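Local coordinates for protein hydrazine synthase subunit alpha (Candidatus Kuenenia stuttgartiensis, PDB 5C2V) that forms the part of the hydrazine synthase complex that condenses hydroxylamine with ammonia to make hydrazine, and carries two c-type hemes, at residues E178-Y183 / T476-G481. Residues are numbered along the deposited sequence; the frame is centred on the assembly and turned at random.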
# COMPACT_ATOMS: atom_id res chain seq x y z
N GLU D 178 -22.23 2.54 -1.96
CA GLU D 178 -21.48 1.77 -0.98
C GLU D 178 -20.73 2.67 0.01
O GLU D 178 -20.28 2.21 1.06
CB GLU D 178 -20.51 0.83 -1.70
CG GLU D 178 -21.24 -0.22 -2.54
CD GLU D 178 -20.34 -0.92 -3.53
OE1 GLU D 178 -19.69 -0.22 -4.34
OE2 GLU D 178 -20.28 -2.17 -3.51
N PHE D 179 -20.60 3.95 -0.32
CA PHE D 179 -20.01 4.93 0.58
C PHE D 179 -21.09 5.68 1.37
O PHE D 179 -20.79 6.63 2.11
CB PHE D 179 -19.14 5.93 -0.19
CG PHE D 179 -17.89 5.32 -0.76
CD1 PHE D 179 -17.07 4.54 0.03
CD2 PHE D 179 -17.55 5.52 -2.08
CE1 PHE D 179 -15.91 3.98 -0.48
CE2 PHE D 179 -16.40 4.96 -2.61
CZ PHE D 179 -15.58 4.19 -1.81
N HIS D 180 -22.34 5.25 1.19
CA HIS D 180 -23.51 5.87 1.82
C HIS D 180 -23.74 7.30 1.35
O HIS D 180 -24.34 8.11 2.06
CB HIS D 180 -23.40 5.83 3.35
CG HIS D 180 -23.16 4.46 3.90
ND1 HIS D 180 -21.90 3.97 4.16
CD2 HIS D 180 -24.02 3.48 4.25
CE1 HIS D 180 -21.99 2.75 4.64
NE2 HIS D 180 -23.27 2.42 4.71
N ASN D 181 -23.25 7.62 0.15
CA ASN D 181 -23.60 8.88 -0.50
C ASN D 181 -25.03 8.78 -1.00
O ASN D 181 -25.49 7.70 -1.36
CB ASN D 181 -22.65 9.18 -1.66
CG ASN D 181 -21.23 9.43 -1.20
OD1 ASN D 181 -20.29 8.78 -1.66
ND2 ASN D 181 -21.06 10.38 -0.29
N PRO D 182 -25.76 9.91 -1.03
CA PRO D 182 -27.16 9.78 -1.43
C PRO D 182 -27.35 9.77 -2.95
O PRO D 182 -28.21 10.47 -3.47
CB PRO D 182 -27.80 11.02 -0.82
CG PRO D 182 -26.71 12.04 -0.87
CD PRO D 182 -25.42 11.29 -0.63
N TYR D 183 -26.54 8.97 -3.64
CA TYR D 183 -26.73 8.71 -5.06
C TYR D 183 -26.07 7.39 -5.47
O TYR D 183 -25.02 7.04 -4.93
CB TYR D 183 -26.16 9.87 -5.90
CG TYR D 183 -24.76 10.27 -5.51
CD1 TYR D 183 -23.65 9.70 -6.13
CD2 TYR D 183 -24.53 11.24 -4.54
CE1 TYR D 183 -22.36 10.07 -5.78
CE2 TYR D 183 -23.25 11.62 -4.18
CZ TYR D 183 -22.17 11.03 -4.81
OH TYR D 183 -20.89 11.40 -4.46
N THR D 476 -34.63 7.64 11.26
CA THR D 476 -34.61 7.27 12.67
C THR D 476 -34.24 5.79 12.84
O THR D 476 -33.89 5.35 13.94
CB THR D 476 -35.96 7.54 13.35
OG1 THR D 476 -36.95 6.64 12.86
CG2 THR D 476 -36.40 8.98 13.09
N ARG D 477 -34.33 5.03 11.75
CA ARG D 477 -33.97 3.61 11.78
C ARG D 477 -32.57 3.30 11.23
O ARG D 477 -32.14 2.15 11.26
CB ARG D 477 -35.01 2.80 11.00
CG ARG D 477 -36.37 2.73 11.68
CD ARG D 477 -36.35 1.77 12.85
NE ARG D 477 -36.22 0.38 12.41
CZ ARG D 477 -36.23 -0.67 13.23
NH1 ARG D 477 -36.37 -0.49 14.54
NH2 ARG D 477 -36.10 -1.90 12.74
N PHE D 478 -31.86 4.32 10.75
CA PHE D 478 -30.56 4.08 10.11
C PHE D 478 -29.50 5.10 10.50
O PHE D 478 -29.75 6.30 10.52
CB PHE D 478 -30.72 4.06 8.59
CG PHE D 478 -29.42 3.90 7.84
CD1 PHE D 478 -28.78 2.68 7.79
CD2 PHE D 478 -28.86 4.97 7.17
CE1 PHE D 478 -27.59 2.53 7.10
CE2 PHE D 478 -27.67 4.83 6.47
CZ PHE D 478 -27.04 3.61 6.44
N ARG D 479 -28.30 4.60 10.81
CA ARG D 479 -27.19 5.45 11.22
C ARG D 479 -25.88 5.01 10.58
O ARG D 479 -25.55 3.82 10.56
CB ARG D 479 -27.06 5.45 12.75
CG ARG D 479 -25.96 6.35 13.28
CD ARG D 479 -26.24 7.81 12.95
NE ARG D 479 -25.10 8.67 13.27
CZ ARG D 479 -24.93 9.26 14.44
NH1 ARG D 479 -25.82 9.09 15.41
NH2 ARG D 479 -23.87 10.03 14.65
N VAL D 480 -25.12 5.97 10.06
CA VAL D 480 -23.82 5.69 9.46
C VAL D 480 -22.70 5.83 10.48
O VAL D 480 -22.65 6.81 11.23
CB VAL D 480 -23.54 6.64 8.27
CG1 VAL D 480 -22.16 6.36 7.68
CG2 VAL D 480 -24.62 6.49 7.21
N GLY D 481 -21.80 4.85 10.52
CA GLY D 481 -20.66 4.88 11.42
C GLY D 481 -20.97 4.32 12.79
O GLY D 481 -20.30 4.65 13.77
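With chi1 at -55°, the imidazole of His180 is anti to its own carbonyl carbon and leans out to meet Phe478 and Val480; on the facing segment, the Phe478 ring is extended anti to the backbone N (chi1 176°) and presents its far end to the histidine. The contact joins two loops of different domains. Residues 178-183 belong to the connection between strands 154-171 and 186-191, neighbours in a sheet of the N-terminal, beta-propeller-containing domain, whereas 476-481 lie in the long excursion between strands 461-467 and 503-510 of the middle domain. The backbones stay well apart, with 7.6 Å between His180 CA and Val480 CA, and the 116 Å² buried here comes from three residues, His180, Phe478 and Val480. His180 CD2 lies in the plane of the phenyl ring, at its edge, 3.7 Å from Phe478 CZ. The two rings are set obliquely, without stacking. Val480 adds its branches from another direction: CG1 sits over one face of the imidazole, 4.2 Å above its plane and displaced toward the rim. The contact is thus purely van der Waals. His180 itself has left-handed backbone angles, and the next residue is tied back by a hydrogen bond from Asn181 N to Asp177 OD1. Pro182 then centres an inverse gamma turn, closed weakly by Tyr183 N to Asn181 O. A second link between the domains starts at the same loop, where Glu178 OE2 accepts a hydrogen bond from Trp545 NE1. On the other side, backbone hydrogen bonds of Arg479 with Ser494 and of Gly481 with Ser492 flank Val480, whose CG2 methyl is 4.1 Å from both CB and CG of His180.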